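Local coordinates for interferon alpha/beta receptor 1 (Mus musculus, PDB 3WCY), which pairs with IFNAR2 as the cell-surface receptor for type I interferons and thereby switches on JAK-STAT signalling, at residues A[274-282]-A[293-301]; A[307-315]-A[322-330]. All blocks are in the same frame, centred on the assembly; numbering follows the deposited sequence.

Contact 1: residues A[274-282]-A[293-301]; sequences YTGTFFLHV and WSEEKFIDS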
loop_
_atom_site.group_PDB
_atom_site.type_symbol
_atom_site.label_atom_id
_atom_site.label_comp_id
_atom_site.label_asym_id
_atom_site.label_seq_id
_atom_site.Cartn_x
_atom_site.Cartn_y
_atom_site.Cartn_z
ATOM N N TYR A 274 16.943 -5.589 6.563
ATOM C CA TYR A 274 16.032 -6.544 7.178
ATOM C C TYR A 274 14.563 -6.606 6.776
ATOM O O TYR A 274 13.963 -7.668 6.954
ATOM C CB TYR A 274 16.221 -6.614 8.692
ATOM C CG TYR A 274 16.059 -5.307 9.430
ATOM C CD1 TYR A 274 14.820 -4.922 9.934
ATOM C CD2 TYR A 274 17.164 -4.519 9.740
ATOM C CE1 TYR A 274 14.677 -3.757 10.684
ATOM C CE2 TYR A 274 17.033 -3.351 10.490
ATOM C CZ TYR A 274 15.785 -2.974 10.963
ATOM O OH TYR A 274 15.632 -1.817 11.692
ATOM N N THR A 275 13.980 -5.525 6.236
ATOM C CA THR A 275 12.564 -5.553 5.836
ATOM C C THR A 275 12.307 -6.333 4.550
ATOM O O THR A 275 13.211 -6.493 3.733
ATOM C CB THR A 275 11.912 -4.161 5.872
ATOM O OG1 THR A 275 12.668 -3.244 5.078
ATOM C CG2 THR A 275 11.729 -3.638 7.290
ATOM N N GLY A 276 11.078 -6.826 4.405
ATOM C CA GLY A 276 10.631 -7.598 3.246
ATOM C C GLY A 276 10.543 -6.770 1.983
ATOM O O GLY A 276 10.724 -7.285 0.873
ATOM N N THR A 277 10.240 -5.477 2.162
ATOM C CA THR A 277 10.162 -4.483 1.105
ATOM C C THR A 277 10.974 -3.280 1.531
ATOM O O THR A 277 10.926 -2.881 2.697
ATOM C CB THR A 277 8.712 -4.105 0.765
ATOM O OG1 THR A 277 7.985 -3.761 1.943
ATOM C CG2 THR A 277 7.989 -5.179 -0.007
ATOM N N PHE A 278 11.746 -2.720 0.592
ATOM C CA PHE A 278 12.574 -1.544 0.840
ATOM C C PHE A 278 12.906 -0.709 -0.406
ATOM O O PHE A 278 12.776 -1.188 -1.536
ATOM C CB PHE A 278 13.811 -1.864 1.718
ATOM C CG PHE A 278 14.870 -2.784 1.157
ATOM C CD1 PHE A 278 16.054 -2.273 0.638
ATOM C CD2 PHE A 278 14.727 -4.164 1.234
ATOM C CE1 PHE A 278 17.053 -3.125 0.151
ATOM C CE2 PHE A 278 15.726 -5.015 0.751
ATOM C CZ PHE A 278 16.882 -4.491 0.211
ATOM N N PHE A 279 13.280 0.559 -0.183
ATOM C CA PHE A 279 13.649 1.528 -1.218
ATOM C C PHE A 279 15.153 1.762 -1.164
ATOM O O PHE A 279 15.730 1.732 -0.077
ATOM C CB PHE A 279 12.915 2.869 -1.001
ATOM C CG PHE A 279 11.412 2.826 -1.127
ATOM C CD1 PHE A 279 10.610 2.604 -0.014
ATOM C CD2 PHE A 279 10.793 3.046 -2.352
ATOM C CE1 PHE A 279 9.218 2.576 -0.132
ATOM C CE2 PHE A 279 9.399 3.028 -2.465
ATOM C CZ PHE A 279 8.624 2.785 -1.359
ATOM N N LEU A 280 15.787 2.023 -2.317
ATOM C CA LEU A 280 17.230 2.276 -2.346
ATOM C C LEU A 280 17.625 3.628 -2.975
ATOM O O LEU A 280 17.035 4.065 -3.968
ATOM C CB LEU A 280 18.005 1.107 -2.989
ATOM C CG LEU A 280 18.071 -0.198 -2.185
ATOM C CD1 LEU A 280 17.876 -1.395 -3.079
ATOM C CD2 LEU A 280 19.378 -0.327 -1.453
ATOM N N HIS A 281 18.626 4.279 -2.358
ATOM C CA HIS A 281 19.237 5.552 -2.754
ATOM C C HIS A 281 20.565 5.234 -3.438
ATOM O O HIS A 281 21.226 4.273 -3.040
ATOM C CB HIS A 281 19.561 6.379 -1.497
ATOM C CG HIS A 281 18.624 7.503 -1.205
ATOM N ND1 HIS A 281 18.691 8.190 -0.004
ATOM C CD2 HIS A 281 17.651 8.047 -1.969
ATOM C CE1 HIS A 281 17.755 9.120 -0.072
ATOM N NE2 HIS A 281 17.098 9.067 -1.235
ATOM N N VAL A 282 20.967 6.024 -4.456
ATOM C CA VAL A 282 22.247 5.813 -5.155
ATOM C C VAL A 282 22.969 7.148 -5.329
ATOM O O VAL A 282 23.140 7.889 -4.366
ATOM C CB VAL A 282 22.161 5.025 -6.502
ATOM C CG1 VAL A 282 23.528 4.467 -6.893
ATOM C CG2 VAL A 282 21.130 3.894 -6.454
ATOM N N TRP A 293 20.106 13.333 -4.596
ATOM C CA TRP A 293 19.830 11.903 -4.498
ATOM C C TRP A 293 19.147 11.374 -5.752
ATOM O O TRP A 293 18.324 12.063 -6.358
ATOM C CB TRP A 293 19.004 11.570 -3.253
ATOM C CG TRP A 293 19.773 11.644 -1.973
ATOM C CD1 TRP A 293 19.602 12.549 -0.968
ATOM C CD2 TRP A 293 20.811 10.758 -1.544
ATOM N NE1 TRP A 293 20.470 12.283 0.062
ATOM C CE2 TRP A 293 21.229 11.190 -0.265
ATOM C CE3 TRP A 293 21.441 9.638 -2.119
ATOM C CZ2 TRP A 293 22.251 10.549 0.448
ATOM C CZ3 TRP A 293 22.444 8.995 -1.409
ATOM C CH2 TRP A 293 22.841 9.451 -0.142
ATOM N N SER A 294 19.486 10.132 -6.118
ATOM C CA SER A 294 18.948 9.397 -7.263
ATOM C C SER A 294 17.482 8.983 -7.021
ATOM O O SER A 294 16.969 9.135 -5.905
ATOM C CB SER A 294 19.802 8.153 -7.507
ATOM O OG SER A 294 19.225 7.248 -8.436
ATOM N N GLU A 295 16.823 8.430 -8.068
ATOM C CA GLU A 295 15.449 7.930 -7.994
ATOM C C GLU A 295 15.415 6.794 -6.979
ATOM O O GLU A 295 16.332 5.969 -6.951
ATOM C CB GLU A 295 14.978 7.420 -9.368
ATOM C CG GLU A 295 13.488 7.140 -9.442
ATOM C CD GLU A 295 13.093 6.062 -10.431
ATOM O OE1 GLU A 295 12.835 4.919 -9.990
ATOM O OE2 GLU A 295 13.037 6.360 -11.646
ATOM N N GLU A 296 14.383 6.777 -6.128
ATOM C CA GLU A 296 14.211 5.743 -5.111
ATOM C C GLU A 296 13.739 4.469 -5.794
ATOM O O GLU A 296 12.657 4.451 -6.383
ATOM C CB GLU A 296 13.219 6.198 -4.026
ATOM C CG GLU A 296 13.708 7.391 -3.227
ATOM C CD GLU A 296 12.640 8.366 -2.779
ATOM O OE1 GLU A 296 11.844 8.823 -3.631
ATOM O OE2 GLU A 296 12.637 8.720 -1.578
ATOM N N LYS A 297 14.586 3.424 -5.769
ATOM C CA LYS A 297 14.266 2.130 -6.371
ATOM C C LYS A 297 13.636 1.205 -5.328
ATOM O O LYS A 297 14.301 0.817 -4.365
ATOM C CB LYS A 297 15.509 1.491 -7.029
ATOM C CG LYS A 297 15.266 0.115 -7.661
ATOM C CD LYS A 297 14.548 0.189 -9.008
ATOM C CE LYS A 297 14.126 -1.169 -9.512
ATOM N NZ LYS A 297 12.895 -1.649 -8.834
ATOM N N PHE A 298 12.348 0.875 -5.522
ATOM C CA PHE A 298 11.598 -0.010 -4.638
ATOM C C PHE A 298 11.741 -1.441 -5.098
ATOM O O PHE A 298 11.455 -1.747 -6.257
ATOM C CB PHE A 298 10.112 0.372 -4.602
ATOM C CG PHE A 298 9.245 -0.579 -3.809
ATOM C CD1 PHE A 298 9.302 -0.604 -2.421
ATOM C CD2 PHE A 298 8.370 -1.446 -4.450
ATOM C CE1 PHE A 298 8.505 -1.484 -1.690
ATOM C CE2 PHE A 298 7.571 -2.325 -3.716
ATOM C CZ PHE A 298 7.641 -2.336 -2.341
ATOM N N ILE A 299 12.142 -2.323 -4.182
ATOM C CA ILE A 299 12.305 -3.743 -4.477
ATOM C C ILE A 299 11.750 -4.616 -3.370
ATOM O O ILE A 299 12.103 -4.435 -2.203
ATOM C CB ILE A 299 13.755 -4.137 -4.894
ATOM C CG1 ILE A 299 14.825 -3.419 -4.048
ATOM C CG2 ILE A 299 13.986 -3.915 -6.386
ATOM C CD1 ILE A 299 15.413 -4.268 -3.003
ATOM N N ASP A 300 10.852 -5.544 -3.742
ATOM C CA ASP A 300 10.222 -6.506 -2.839
ATOM C C ASP A 300 11.027 -7.806 -2.835
ATOM O O ASP A 300 11.207 -8.420 -3.889
ATOM C CB ASP A 300 8.761 -6.775 -3.254
ATOM C CG ASP A 300 8.196 -8.086 -2.731
ATOM O OD1 ASP A 300 8.073 -8.231 -1.492
ATOM O OD2 ASP A 300 7.923 -8.982 -3.555
ATOM N N SER A 301 11.508 -8.218 -1.652
ATOM C CA SER A 301 12.267 -9.456 -1.490
ATOM C C SER A 301 11.345 -10.530 -0.918
ATOM O O SER A 301 11.107 -10.577 0.292
ATOM C CB SER A 301 13.497 -9.237 -0.613
ATOM O OG SER A 301 13.163 -8.720 0.666
#

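Contact 2: residues A[307-315]-A[322-330]; sequences PPPPVITVT and LVYVNCQDS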
loop_
_atom_site.group_PDB
_atom_site.type_symbol
_atom_site.label_atom_id
_atom_site.label_comp_id
_atom_site.label_asym_id
_atom_site.label_seq_id
_atom_site.Cartn_x
_atom_site.Cartn_y
_atom_site.Cartn_z
ATOM N N PRO A 307 3.166 -19.561 -8.833
ATOM C CA PRO A 307 2.793 -20.960 -9.101
ATOM C C PRO A 307 3.603 -21.612 -10.249
ATOM O O PRO A 307 4.374 -20.903 -10.908
ATOM C CB PRO A 307 1.295 -20.829 -9.426
ATOM C CG PRO A 307 1.125 -19.410 -9.997
ATOM C CD PRO A 307 2.417 -18.656 -9.726
ATOM N N PRO A 308 3.465 -22.939 -10.533
ATOM C CA PRO A 308 4.204 -23.523 -11.667
ATOM C C PRO A 308 3.607 -23.088 -13.024
ATOM O O PRO A 308 2.490 -22.553 -13.039
ATOM C CB PRO A 308 4.069 -25.041 -11.447
ATOM C CG PRO A 308 3.386 -25.215 -10.128
ATOM C CD PRO A 308 2.621 -23.962 -9.888
ATOM N N PRO A 309 4.306 -23.294 -14.174
ATOM C CA PRO A 309 3.740 -22.861 -15.466
ATOM C C PRO A 309 2.439 -23.568 -15.888
ATOM O O PRO A 309 2.273 -24.752 -15.578
ATOM C CB PRO A 309 4.876 -23.141 -16.458
ATOM C CG PRO A 309 5.679 -24.214 -15.821
ATOM C CD PRO A 309 5.649 -23.886 -14.360
ATOM N N PRO A 310 1.516 -22.875 -16.613
ATOM C CA PRO A 310 0.273 -23.534 -17.051
ATOM C C PRO A 310 0.483 -24.412 -18.291
ATOM O O PRO A 310 1.559 -24.364 -18.897
ATOM C CB PRO A 310 -0.674 -22.354 -17.343
ATOM C CG PRO A 310 0.103 -21.101 -17.057
ATOM C CD PRO A 310 1.548 -21.474 -17.070
ATOM N N VAL A 311 -0.536 -25.214 -18.671
ATOM C CA VAL A 311 -0.442 -26.081 -19.855
ATOM C C VAL A 311 -1.187 -25.464 -21.045
ATOM O O VAL A 311 -2.421 -25.459 -21.088
ATOM C CB VAL A 311 -0.796 -27.575 -19.619
ATOM C CG1 VAL A 311 -0.363 -28.423 -20.807
ATOM C CG2 VAL A 311 -0.171 -28.105 -18.332
ATOM N N ILE A 312 -0.409 -24.936 -22.001
ATOM C CA ILE A 312 -0.884 -24.279 -23.215
ATOM C C ILE A 312 -1.282 -25.289 -24.311
ATOM O O ILE A 312 -0.572 -26.276 -24.540
ATOM C CB ILE A 312 0.119 -23.169 -23.675
ATOM C CG1 ILE A 312 -0.535 -22.152 -24.620
ATOM C CG2 ILE A 312 1.450 -23.726 -24.228
ATOM C CD1 ILE A 312 0.218 -20.818 -24.767
ATOM N N THR A 313 -2.441 -25.049 -24.951
ATOM C CA THR A 313 -2.995 -25.871 -26.032
ATOM C C THR A 313 -3.268 -24.970 -27.244
ATOM O O THR A 313 -3.924 -23.934 -27.104
ATOM C CB THR A 313 -4.271 -26.603 -25.568
ATOM O OG1 THR A 313 -4.162 -27.002 -24.198
ATOM C CG2 THR A 313 -4.578 -27.806 -26.413
ATOM N N VAL A 314 -2.742 -25.340 -28.421
ATOM C CA VAL A 314 -2.938 -24.537 -29.634
ATOM C C VAL A 314 -3.699 -25.275 -30.716
ATOM O O VAL A 314 -3.368 -26.408 -31.051
ATOM C CB VAL A 314 -1.677 -23.806 -30.167
ATOM C CG1 VAL A 314 -1.203 -22.734 -29.190
ATOM C CG2 VAL A 314 -0.548 -24.777 -30.491
ATOM N N THR A 315 -4.737 -24.638 -31.239
ATOM C CA THR A 315 -5.578 -25.202 -32.283
ATOM C C THR A 315 -5.607 -24.219 -33.450
ATOM O O THR A 315 -6.323 -23.213 -33.417
ATOM C CB THR A 315 -6.959 -25.585 -31.722
ATOM O OG1 THR A 315 -6.807 -26.188 -30.435
ATOM C CG2 THR A 315 -7.715 -26.519 -32.633
ATOM N N LEU A 322 -6.748 -20.537 -32.258
ATOM C CA LEU A 322 -7.274 -20.666 -30.900
ATOM C C LEU A 322 -6.213 -21.192 -29.939
ATOM O O LEU A 322 -5.535 -22.173 -30.236
ATOM C CB LEU A 322 -8.516 -21.567 -30.877
ATOM C CG LEU A 322 -9.687 -21.085 -30.023
ATOM C CD1 LEU A 322 -10.992 -21.684 -30.516
ATOM C CD2 LEU A 322 -9.477 -21.412 -28.538
ATOM N N VAL A 323 -6.069 -20.515 -28.792
ATOM C CA VAL A 323 -5.097 -20.830 -27.742
ATOM C C VAL A 323 -5.842 -21.094 -26.421
ATOM O O VAL A 323 -6.683 -20.284 -26.023
ATOM C CB VAL A 323 -4.024 -19.701 -27.605
ATOM C CG1 VAL A 323 -3.044 -19.988 -26.475
ATOM C CG2 VAL A 323 -3.264 -19.488 -28.910
ATOM N N TYR A 324 -5.544 -22.224 -25.757
ATOM C CA TYR A 324 -6.157 -22.561 -24.473
ATOM C C TYR A 324 -5.134 -22.678 -23.345
ATOM O O TYR A 324 -4.226 -23.507 -23.412
ATOM C CB TYR A 324 -7.040 -23.824 -24.543
ATOM C CG TYR A 324 -8.127 -23.823 -23.489
ATOM C CD1 TYR A 324 -9.448 -23.549 -23.823
ATOM C CD2 TYR A 324 -7.825 -24.035 -22.146
ATOM C CE1 TYR A 324 -10.444 -23.494 -22.849
ATOM C CE2 TYR A 324 -8.807 -23.959 -21.162
ATOM C CZ TYR A 324 -10.119 -23.701 -21.518
ATOM O OH TYR A 324 -11.088 -23.651 -20.544
ATOM N N VAL A 325 -5.318 -21.867 -22.293
ATOM C CA VAL A 325 -4.464 -21.857 -21.102
ATOM C C VAL A 325 -5.138 -22.690 -20.022
ATOM O O VAL A 325 -6.291 -22.439 -19.678
ATOM C CB VAL A 325 -4.151 -20.430 -20.581
ATOM C CG1 VAL A 325 -2.963 -20.457 -19.626
ATOM C CG2 VAL A 325 -3.901 -19.453 -21.722
ATOM N N ASN A 326 -4.423 -23.677 -19.491
ATOM C CA ASN A 326 -4.952 -24.540 -18.443
ATOM C C ASN A 326 -4.097 -24.398 -17.193
ATOM O O ASN A 326 -2.897 -24.667 -17.259
ATOM C CB ASN A 326 -4.983 -25.997 -18.921
ATOM C CG ASN A 326 -6.065 -26.305 -19.926
ATOM O OD1 ASN A 326 -7.255 -26.360 -19.595
ATOM N ND2 ASN A 326 -5.667 -26.590 -21.162
ATOM N N CYS A 327 -4.699 -23.959 -16.062
ATOM C CA CYS A 327 -3.989 -23.836 -14.780
ATOM C C CYS A 327 -3.642 -25.233 -14.236
ATOM O O CYS A 327 -4.405 -26.182 -14.443
ATOM C CB CYS A 327 -4.788 -23.018 -13.767
ATOM S SG CYS A 327 -6.314 -23.815 -13.189
ATOM N N GLN A 328 -2.484 -25.357 -13.565
ATOM C CA GLN A 328 -2.003 -26.629 -13.021
ATOM C C GLN A 328 -2.464 -26.964 -11.575
ATOM O O GLN A 328 -1.830 -27.764 -10.880
ATOM C CB GLN A 328 -0.492 -26.802 -13.250
ATOM C CG GLN A 328 -0.139 -27.067 -14.710
ATOM C CD GLN A 328 1.001 -28.046 -14.855
ATOM O OE1 GLN A 328 2.135 -27.672 -15.175
ATOM N NE2 GLN A 328 0.723 -29.330 -14.642
ATOM N N ASP A 329 -3.600 -26.375 -11.156
ATOM C CA ASP A 329 -4.248 -26.592 -9.861
ATOM C C ASP A 329 -5.723 -26.231 -10.020
ATOM O O ASP A 329 -6.096 -25.055 -9.920
ATOM C CB ASP A 329 -3.581 -25.772 -8.733
ATOM C CG ASP A 329 -4.250 -25.939 -7.374
ATOM O OD1 ASP A 329 -4.125 -27.039 -6.777
ATOM O OD2 ASP A 329 -4.904 -24.974 -6.912
ATOM N N SER A 330 -6.549 -27.246 -10.308
ATOM C CA SER A 330 -7.984 -27.086 -10.543
ATOM C C SER A 330 -8.853 -27.410 -9.302
ATOM O O SER A 330 -8.374 -28.152 -8.445
ATOM C CB SER A 330 -8.408 -27.890 -11.766
ATOM O OG SER A 330 -7.730 -27.410 -12.916
#

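Contact 1: residues A[274-282]-A[293-301]
The imidazole of H281 lies flat over the indole of W293 as an offset stack: its centre is 4.1 Å from that of the five-membered ring, and the planes are turned by only 3°. H281 ND1 sits over the middle of the indole, while W293 CB reaches the face of the imidazole as a CH-pi contact. V282 O meets the same indole at its edge, near the ring plane.

Further along the pair, F279 and F298 meet at an intermediate tilt, planes at 45° and centroids 4.9 Å apart. F298 CG is anti to the backbone N (chi1 175°), which leans the ring toward T277; F298 CD1 comes over the F279 face near its rim, and F298 CE1 carries on to T277 CB at 3.6 Å. W252 also stacks on H281, and K242 makes a cation-pi contact with F279 and a salt bridge to E296 OE1, joining two residues of this side. T277 OG1 bonds to an acidic side chain of the other protein in the assembly.

On the reverse face I299 CD1 makes a CH-pi contact over one face of the F278 ring, 3.8 Å from its centroid, and the same I299 CD1 lies 3.8 Å from L280 CD1.

Between the F279/F298 face and the F278/I299 face the backbones pair antiparallel. I299 N bonds to F278 O at 2.9 Å. Where the pairing gives out, G276 O is gripped twice by one residue, by S301 N and by S301 OG, each at 2.8 Å. Strand 277-281 joins the inner strand 235-238 to the sheet's outermost strand 297-300, the F-G pairing of a fibronectin type III beta-sandwich, here the third domain.

Contact 2: residues A[307-315]-A[322-330]
V323 packs between I312 and V314 at the apolar centre of the hairpin made by strands 311-316 and 321-326, the A and B strands of the fourth fibronectin type III domain. Its CG1 is anti to the backbone N (chi1 177°) and its CG2 beside that N, which sends CG1 to I312 and CG2 to V314: V323 CG1 lies 3.8 Å from I312 CD1, and V323 CG2 lies 3.9 Å from V314 CG1. I312 comes across V323 at a slant, whereas V314 runs alongside it, pointing the same way. P310 extends this apolar row, its ring beside V325 with P310 CB 3.7 Å from V325 CG1.

The row forms the inner face of the hairpin. I312 and V314 touch V372 and L392 of the facing sheet, V325 rests on A374, and V323 also meets L361 of strand 358-361, which continues the sheet beyond strand 321-326.

Between the faces the backbones run antiparallel. T313 and Y324 exchange both bonds: T313 N gives to Y324 O and Y324 N to T313 O. T315 N bonds to L322 O at 2.8 Å.

The other face, with T313, T315, Y324 and N326, is largely at the surface. T313 and Y324 touch there through their beta carbons, 4.1 Å apart (CB to CB); the phenol of Y324 leads away from the partner strand, and the side chain touches P357. At the open end of the hairpin C327 leaves the pairing and is tied by a disulfide to C332. Just before it, V311 N reaches N326 O at 2.8 Å, and the side-chain amide of N326 turns back, its ND2 making a weak 3.4 Å bond to V311 O.

In the fold
Followed from the N terminus, the chain passes through the first two fibronectin type III domains before reaching contact 1 in the third. There the loop between strands 277-281 and 297-300, partly unmodelled, is closed at its base, bringing in the last strand of that domain's four-stranded sheet. The chain then leaves through a short linker and enters the fourth domain, where contact 2 closes the short connection between strands 311-316 and 321-326. The two contacts thus stand in series, neither nested nor crossed: one ends a domain and the next begins another. The centres of contact 1 and contact 2 lie about 35 Å apart, and the nearest atoms of contact 1 and contact 2 about 13 Å apart.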